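Local coordinates for protein putative aspartate aminotransferase (Thermus thermophilus, PDB 1IUG) that probably acts as a pyridoxal-phosphate-dependent class-V aminotransferase, moving amino groups between amino acids such as aspartate and 2-oxo acids, at residues 34-37 with 38-42; 86-89 with 90-94; 257-260 with 261-265. All coordinates share one frame; numbering follows the deposited sequence.

In the fold
From the N terminus, contact 1 (34-37 with 38-42) comes first, then contact 2 (86-89 with 90-94), then contact 3 (257-260 with 261-265). Each is a single stretch of helix, so the contacts close helical turns and no long loop. They run in series; none nests in or crosses another. Contact 1 sets helix 30-47 against strand 52-57 and helix 233-246. Contact 2 lies in helix 85-96, beside the seven-stranded mixed sheet and at the second subunit. Contact 3 joins helix 250-270 to strand 285-288 and helix 331-348. Contacts 2 and 3 lie on opposite sides of the chain's centre, with nearest atoms about 13 Å apart.

Contact 1: 34-37 with 38-42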
loop_
_atom_site.group_PDB
_atom_site.type_symbol
_atom_site.label_atom_id
_atom_site.label_comp_id
_atom_site.label_asym_id
_atom_site.label_seq_id
_atom_site.Cartn_x
_atom_site.Cartn_y
_atom_site.Cartn_z
ATOM N N GLU A 34 4.534 -19.758 1.467
ATOM C CA GLU A 34 3.803 -20.458 2.516
ATOM C C GLU A 34 3.170 -19.530 3.534
ATOM O O GLU A 34 2.030 -19.748 3.929
ATOM C CB GLU A 34 4.693 -21.509 3.187
ATOM C CG GLU A 34 4.988 -22.687 2.260
ATOM C CD GLU A 34 5.926 -23.726 2.855
ATOM O OE1 GLU A 34 6.570 -24.451 2.063
ATOM O OE2 GLU A 34 6.013 -23.831 4.100
ATOM N N VAL A 35 3.889 -18.481 3.928
ATOM C CA VAL A 35 3.349 -17.512 4.881
ATOM C C VAL A 35 2.175 -16.786 4.229
ATOM O O VAL A 35 1.130 -16.602 4.847
ATOM C CB VAL A 35 4.409 -16.474 5.325
ATOM C CG1 VAL A 35 3.767 -15.401 6.188
ATOM C CG2 VAL A 35 5.505 -17.156 6.113
ATOM N N PHE A 36 2.346 -16.416 2.962
ATOM C CA PHE A 36 1.304 -15.720 2.216
ATOM C C PHE A 36 0.067 -16.611 2.110
ATOM O O PHE A 36 -1.041 -16.173 2.405
ATOM C CB PHE A 36 1.809 -15.338 0.823
ATOM C CG PHE A 36 1.067 -14.194 0.208
ATOM C CD1 PHE A 36 1.397 -12.880 0.538
ATOM C CD2 PHE A 36 0.035 -14.420 -0.702
ATOM C CE1 PHE A 36 0.711 -11.805 -0.026
ATOM C CE2 PHE A 36 -0.657 -13.355 -1.272
ATOM C CZ PHE A 36 -0.317 -12.040 -0.934
ATOM N N LEU A 37 0.269 -17.861 1.702
ATOM C CA LEU A 37 -0.826 -18.826 1.591
ATOM C C LEU A 37 -1.469 -19.061 2.956
ATOM O O LEU A 37 -2.682 -19.245 3.057
ATOM C CB LEU A 37 -0.319 -20.157 1.035
ATOM C CG LEU A 37 -0.231 -20.255 -0.485
ATOM C CD1 LEU A 37 0.456 -21.552 -0.881
ATOM C CD2 LEU A 37 -1.628 -20.178 -1.086
ATOM N N LYS A 38 -0.643 -19.052 3.997
ATOM C CA LYS A 38 -1.104 -19.239 5.367
ATOM C C LYS A 38 -2.063 -18.094 5.709
ATOM O O LYS A 38 -3.164 -18.317 6.207
ATOM C CB LYS A 38 0.096 -19.212 6.316
ATOM C CG LYS A 38 0.064 -20.212 7.467
ATOM C CD LYS A 38 -1.137 -20.015 8.376
ATOM C CE LYS A 38 -1.167 -21.017 9.538
ATOM N NZ LYS A 38 -0.020 -21.976 9.552
ATOM N N ALA A 39 -1.642 -16.865 5.424
ATOM C CA ALA A 39 -2.469 -15.691 5.698
ATOM C C ALA A 39 -3.772 -15.751 4.907
ATOM O O ALA A 39 -4.834 -15.468 5.452
ATOM C CB ALA A 39 -1.701 -14.415 5.376
ATOM N N ARG A 40 -3.675 -16.133 3.630
ATOM C CA ARG A 40 -4.829 -16.272 2.730
ATOM C C ARG A 40 -5.874 -17.151 3.443
ATOM O O ARG A 40 -7.038 -16.767 3.597
ATOM C CB ARG A 40 -4.414 -17.022 1.453
ATOM C CG ARG A 40 -3.496 -16.354 0.405
ATOM C CD ARG A 40 -4.021 -15.097 -0.274
ATOM N NE ARG A 40 -5.321 -15.267 -0.936
ATOM C CZ ARG A 40 -5.732 -16.319 -1.652
ATOM N NH1 ARG A 40 -4.960 -17.379 -1.865
ATOM N NH2 ARG A 40 -6.976 -16.336 -2.097
ATOM N N GLY A 41 -5.423 -18.332 3.870
ATOM C CA GLY A 41 -6.271 -19.300 4.544
ATOM C C GLY A 41 -6.884 -18.843 5.850
ATOM O O GLY A 41 -8.040 -19.158 6.134
ATOM N N LEU A 42 -6.114 -18.116 6.653
ATOM C CA LEU A 42 -6.612 -17.616 7.929
ATOM C C LEU A 42 -7.668 -16.515 7.742
ATOM O O LEU A 42 -8.667 -16.476 8.458
ATOM C CB LEU A 42 -5.450 -17.123 8.793
ATOM C CG LEU A 42 -4.489 -18.221 9.263
ATOM C CD1 LEU A 42 -3.283 -17.602 9.941
ATOM C CD2 LEU A 42 -5.208 -19.188 10.208
#
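The Phe-36 ring overlaps the aliphatic part of Arg-40 obliquely, one helical turn on. Ring atom CE2 of Phe-36 lies 3.9 Å from CD of Arg-40. Ring and guanidinium planes are 31° apart. The Arg-40 chain starts with CG beside its own backbone N (chi1 -71°) and bends again at chi2 and chi3. This folding brings its CG to 3.2 Å from the backbone O of Phe-36 and leads the guanidinium away from the ring, toward strand 52-57. At the guanidinium edge sits CD2 of Leu-37, 4.4 Å from NH1 of Arg-40.

The charged end is held outside this turn. NE of Arg-40 donates to the backbone O of Val-53, and NH2 forms a salt bridge with Glu-52. The Phe-36 ring also packs on Ile-55 of strand 52-57, as does Ala-39. Val-35 meets Leu-237 of helix 233-246.

The backbone is regular alpha helix. Ala-39 N bonds to Val-35 O at 2.8 Å, Arg-40 N to Phe-36 O at 2.9 Å, and Gly-41 N to Leu-37 O at 3.0 Å. CB of Lys-38 rests 3.1 Å from Glu-34 O. Arg-40 thus divides its work: its methylenes give apolar contact to a buried ring, while its nitrogens carry charge and N-H donors to strand 52-57.

Contact 2: 86-89 with 90-94. With PO4 (phosphate ion), chain C.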
loop_
_atom_site.group_PDB
_atom_site.type_symbol
_atom_site.label_atom_id
_atom_site.label_comp_id
_atom_site.label_asym_id
_atom_site.label_seq_id
_atom_site.Cartn_x
_atom_site.Cartn_y
_atom_site.Cartn_z
ATOM N N PHE A 86 -17.776 6.947 6.179
ATOM C CA PHE A 86 -17.388 5.848 5.307
ATOM C C PHE A 86 -18.406 5.378 4.276
ATOM O O PHE A 86 -18.021 4.923 3.202
ATOM C CB PHE A 86 -16.790 4.705 6.134
ATOM C CG PHE A 86 -15.615 5.138 6.970
ATOM C CD1 PHE A 86 -15.750 5.322 8.343
ATOM C CD2 PHE A 86 -14.393 5.440 6.370
ATOM C CE1 PHE A 86 -14.688 5.806 9.109
ATOM C CE2 PHE A 86 -13.327 5.924 7.127
ATOM C CZ PHE A 86 -13.476 6.109 8.499
ATOM N N SER A 87 -19.696 5.466 4.589
ATOM C CA SER A 87 -20.709 5.097 3.598
ATOM C C SER A 87 -20.686 6.227 2.559
ATOM O O SER A 87 -20.904 6.003 1.367
ATOM C CB SER A 87 -22.099 4.926 4.232
ATOM O OG SER A 87 -22.393 5.930 5.184
ATOM N N GLU A 88 -20.504 7.405 3.128
ATOM C CA GLU A 88 -20.385 8.536 2.295
ATOM C C GLU A 88 -19.335 8.072 1.353
ATOM O O GLU A 88 -19.488 8.035 0.146
ATOM C CB GLU A 88 -19.880 9.802 2.994
ATOM C CG GLU A 88 -19.111 10.763 2.084
ATOM C CD GLU A 88 -19.944 11.969 1.661
ATOM O OE1 GLU A 88 -20.331 12.015 0.474
ATOM O OE2 GLU A 88 -20.187 12.843 2.513
ATOM N N ARG A 89 -18.223 7.702 1.936
ATOM C CA ARG A 89 -17.042 7.242 1.218
ATOM C C ARG A 89 -17.302 6.278 0.058
ATOM O O ARG A 89 -16.733 6.409 -1.033
ATOM C CB ARG A 89 -16.087 6.617 2.228
ATOM C CG ARG A 89 -14.629 7.057 2.079
ATOM C CD ARG A 89 -13.755 5.971 1.482
ATOM N NE ARG A 89 -12.447 5.982 2.139
ATOM C CZ ARG A 89 -12.018 6.866 3.036
ATOM N NH1 ARG A 89 -12.814 7.852 3.429
ATOM N NH2 ARG A 89 -10.795 6.761 3.537
ATOM N N PHE A 90 -18.132 5.295 0.278
ATOM C CA PHE A 90 -18.479 4.343 -0.734
ATOM C C PHE A 90 -19.185 4.965 -1.966
ATOM O O PHE A 90 -18.987 4.537 -3.118
ATOM C CB PHE A 90 -19.341 3.282 -0.073
ATOM C CG PHE A 90 -18.833 1.889 -0.166
ATOM C CD1 PHE A 90 -19.314 0.922 0.710
ATOM C CD2 PHE A 90 -17.923 1.531 -1.156
ATOM C CE1 PHE A 90 -18.898 -0.378 0.616
ATOM C CE2 PHE A 90 -17.506 0.205 -1.262
ATOM C CZ PHE A 90 -17.994 -0.752 -0.374
ATOM N N TYR A 91 -20.036 5.956 -1.678
ATOM C CA TYR A 91 -20.790 6.699 -2.667
ATOM C C TYR A 91 -19.859 7.378 -3.681
ATOM O O TYR A 91 -20.051 7.251 -4.891
ATOM C CB TYR A 91 -21.675 7.736 -1.959
ATOM C CG TYR A 91 -22.298 8.774 -2.879
ATOM C CD1 TYR A 91 -23.301 8.423 -3.782
ATOM C CD2 TYR A 91 -21.876 10.110 -2.852
ATOM C CE1 TYR A 91 -23.867 9.369 -4.639
ATOM C CE2 TYR A 91 -22.441 11.066 -3.705
ATOM C CZ TYR A 91 -23.435 10.684 -4.596
ATOM O OH TYR A 91 -23.997 11.606 -5.453
ATOM N N GLU A 92 -18.847 8.081 -3.172
ATOM C CA GLU A 92 -17.873 8.774 -4.017
ATOM C C GLU A 92 -17.101 7.787 -4.888
ATOM O O GLU A 92 -16.849 8.051 -6.061
ATOM C CB GLU A 92 -16.902 9.593 -3.167
ATOM C CG GLU A 92 -17.543 10.738 -2.383
ATOM C CD GLU A 92 -16.549 11.473 -1.489
ATOM O OE1 GLU A 92 -15.322 11.352 -1.711
ATOM O OE2 GLU A 92 -16.992 12.176 -0.555
ATOM N N ILE A 93 -16.730 6.646 -4.314
ATOM C CA ILE A 93 -16.011 5.608 -5.055
ATOM C C ILE A 93 -16.875 5.092 -6.210
ATOM O O ILE A 93 -16.377 4.862 -7.315
ATOM C CB ILE A 93 -15.611 4.429 -4.125
ATOM C CG1 ILE A 93 -14.474 4.859 -3.195
ATOM C CG2 ILE A 93 -15.213 3.196 -4.945
ATOM C CD1 ILE A 93 -14.074 3.813 -2.181
ATOM N N ALA A 94 -18.169 4.920 -5.945
ATOM C CA ALA A 94 -19.114 4.438 -6.952
ATOM C C ALA A 94 -19.240 5.441 -8.098
ATOM O O ALA A 94 -19.306 5.053 -9.266
ATOM C CB ALA A 94 -20.473 4.176 -6.317
HETATM P P PO4 C . -9.338 8.213 7.096
HETATM O O1 PO4 C . -8.123 9.007 6.589
HETATM O O2 PO4 C . -10.467 9.153 7.534
HETATM O O3 PO4 C . -9.842 7.241 6.036
HETATM O O4 PO4 C . -8.855 7.406 8.355
#
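Glu-88 and Glu-92 bring their carboxylates together, OE1 of Glu-88 lying 3.5 Å from OE2 of Glu-92. Both are carboxylate oxygens, so like charges probably meet here without a hydrogen bond; the carboxylate planes are 59° apart. The Glu-88 chain bends at chi2 (103°), which turns its end forward along the helix, toward Glu-92. Its OE1 also lies 4.1 Å from CD2 of the Tyr-91 ring and has a long, weak ion pair with Arg-103. OE1 of Glu-92 accepts from Tyr-211 OH of the second subunit.

Helix 85-96 is the crossover of a beta-alpha-beta unit between strands 77-82 and 100-105. Tyr-91 packs on both strands and makes a cation-pi contact with Arg-103. With an alanine in place of Glu-88, Arg-103 is likely to lose this weak charge partner, and a gap would probably open beside the Tyr-91 ring.

Arg-89 NH2 donates to Thr-61 OG1 and, at 2.7 Å but bent (132° at the hydrogen), to O3 of a phosphate ion, probably from the crystallisation liquor. O3 meets the Phe-86 ring edge in plane. Phe-86 CD2 lies above one guanidinium face of Arg-89, toward its rim. Arg-322, predicted to bind substrate, is about 6 Å from Phe-86 between side chains. Tyr-91 N bonds to Ser-87 O and Ile-93 N to Arg-89 O. Glu-88 O takes weak bonds from Tyr-91 N and Glu-92 N. The Glu-131 carboxylate accepts from Phe-86 N and Ser-87 N, and Ser-87 OG from Tyr-83 N.

Contact 3: 257-260 with 261-265; sequences KAWQ and NALLY
Helix 250-270 packs on strand 285-288 and against helix 331-348, and this contact is about two and a half turns from its middle. Trp-259 and Leu-263 carry it. Their side chains lie side by side and point the same way, one helical turn apart. The methyl CD2 of Leu-263 meets the far end of the indole, 3.9 Å from CH2 of Trp-259. The neighbouring ring atom CZ3 of Trp-259 is 4.1 Å from the same methyl. Both side chains set CG anti to the backbone N, with chi1 176° in Trp-259 and -178° in Leu-263. With the i to i+4 spacing, the shared torsion sets the two alongside each other. It is an apolar contact at an oblique angle to the ring.

Helix 331-348 lies against the same pair. Leu-263 touches Ala-334 and Ala-338, and Trp-259 touches Leu-335 while forming a cation-pi contact with Arg-331.

Gln-260 and Asn-261 send their polar ends to other parts of the fold. NE2 of Gln-260 donates to the backbone O of Tyr-329, and ND2 of Asn-261 donates to the backbone O of Val-284, next to strand 285-288. The NE2 and ND2 donors of these two buried side chains thus end on main-chain oxygens. The hydroxyl of Tyr-265 is hydrogen-bonded to Ala-286 N of that strand.

The main chain makes the expected i to i+4 bonds. Asn-261 N reaches Lys-257 O and Ala-262 N reaches Ala-258 O, each at 3.1 Å. Leu-263 N bonds to Trp-259 O at 3.0 Å. The bond from Leu-264 N to Gln-260 O is weak, at 3.4 Å. The whole is typical of an alpha helix packed on a beta sheet and beside a second helix, with an i to i+4 Trp-Leu pair turned toward that helix.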
loop_
_atom_site.group_PDB
_atom_site.type_symbol
_atom_site.label_atom_id
_atom_site.label_comp_id
_atom_site.label_asym_id
_atom_site.label_seq_id
_atom_site.Cartn_x
_atom_site.Cartn_y
_atom_site.Cartn_z
ATOM N N LYS A 257 -14.110 -7.750 23.353
ATOM C CA LYS A 257 -14.248 -6.479 22.661
ATOM C C LYS A 257 -15.623 -5.837 22.880
ATOM O O LYS A 257 -15.721 -4.618 23.066
ATOM C CB LYS A 257 -13.871 -6.630 21.181
ATOM C CG LYS A 257 -12.346 -6.757 20.999
ATOM C CD LYS A 257 -11.680 -5.489 21.561
ATOM C CE LYS A 257 -10.169 -5.454 21.482
ATOM N NZ LYS A 257 -9.562 -6.662 20.872
ATOM N N ALA A 258 -16.663 -6.667 22.950
ATOM C CA ALA A 258 -18.022 -6.182 23.187
ATOM C C ALA A 258 -18.141 -5.654 24.615
ATOM O O ALA A 258 -18.777 -4.623 24.857
ATOM C CB ALA A 258 -19.038 -7.296 22.954
ATOM N N TRP A 259 -17.516 -6.360 25.553
ATOM C CA TRP A 259 -17.536 -5.963 26.958
ATOM C C TRP A 259 -16.760 -4.661 27.180
ATOM O O TRP A 259 -17.212 -3.780 27.911
ATOM C CB TRP A 259 -16.963 -7.085 27.832
ATOM C CG TRP A 259 -16.858 -6.717 29.279
ATOM C CD1 TRP A 259 -17.833 -6.833 30.226
ATOM C CD2 TRP A 259 -15.724 -6.131 29.939
ATOM N NE1 TRP A 259 -17.381 -6.350 31.432
ATOM C CE2 TRP A 259 -16.091 -5.912 31.284
ATOM C CE3 TRP A 259 -14.438 -5.764 29.518
ATOM C CZ2 TRP A 259 -15.217 -5.341 32.217
ATOM C CZ3 TRP A 259 -13.569 -5.196 30.444
ATOM C CH2 TRP A 259 -13.964 -4.990 31.779
ATOM N N GLN A 260 -15.603 -4.541 26.530
ATOM C CA GLN A 260 -14.754 -3.354 26.642
ATOM C C GLN A 260 -15.429 -2.084 26.130
ATOM O O GLN A 260 -15.289 -1.019 26.731
ATOM C CB GLN A 260 -13.429 -3.563 25.893
ATOM C CG GLN A 260 -12.460 -4.517 26.586
ATOM C CD GLN A 260 -11.210 -4.797 25.763
ATOM O OE1 GLN A 260 -11.278 -4.938 24.544
ATOM N NE2 GLN A 260 -10.065 -4.897 26.433
ATOM N N ASN A 261 -16.149 -2.198 25.017
ATOM C CA ASN A 261 -16.831 -1.055 24.431
ATOM C C ASN A 261 -18.039 -0.655 25.273
ATOM O O ASN A 261 -18.306 0.535 25.460
ATOM C CB ASN A 261 -17.267 -1.361 22.998
ATOM C CG ASN A 261 -17.501 -0.106 22.185
ATOM O OD1 ASN A 261 -16.611 0.735 22.060
ATOM N ND2 ASN A 261 -18.698 0.030 21.629
ATOM N N ALA A 262 -18.755 -1.657 25.785
ATOM C CA ALA A 262 -19.926 -1.424 26.625
ATOM C C ALA A 262 -19.479 -0.744 27.918
ATOM O O ALA A 262 -20.228 0.023 28.525
ATOM C CB ALA A 262 -20.622 -2.738 26.931
ATOM N N LEU A 263 -18.245 -1.036 28.323
ATOM C CA LEU A 263 -17.657 -0.453 29.524
ATOM C C LEU A 263 -17.513 1.058 29.332
ATOM O O LEU A 263 -17.777 1.834 30.252
ATOM C CB LEU A 263 -16.287 -1.084 29.794
ATOM C CG LEU A 263 -15.526 -0.623 31.038
ATOM C CD1 LEU A 263 -16.280 -1.044 32.296
ATOM C CD2 LEU A 263 -14.127 -1.215 31.029
ATOM N N LEU A 264 -17.113 1.469 28.128
ATOM C CA LEU A 264 -16.940 2.885 27.806
ATOM C C LEU A 264 -18.277 3.625 27.764
ATOM O O LEU A 264 -18.381 4.751 28.253
ATOM C CB LEU A 264 -16.209 3.052 26.474
ATOM C CG LEU A 264 -14.779 2.508 26.406
ATOM C CD1 LEU A 264 -14.223 2.710 25.006
ATOM C CD2 LEU A 264 -13.908 3.192 27.443
ATOM N N TYR A 265 -19.289 2.999 27.167
ATOM C CA TYR A 265 -20.616 3.602 27.096
ATOM C C TYR A 265 -21.232 3.698 28.485
ATOM O O TYR A 265 -21.949 4.651 28.783
ATOM C CB TYR A 265 -21.538 2.808 26.169
ATOM C CG TYR A 265 -21.449 3.226 24.715
ATOM C CD1 TYR A 265 -21.040 2.325 23.734
ATOM C CD2 TYR A 265 -21.789 4.524 24.319
ATOM C CE1 TYR A 265 -20.973 2.697 22.400
ATOM C CE2 TYR A 265 -21.725 4.910 22.983
ATOM C CZ TYR A 265 -21.315 3.990 22.029
ATOM O OH TYR A 265 -21.240 4.360 20.705
#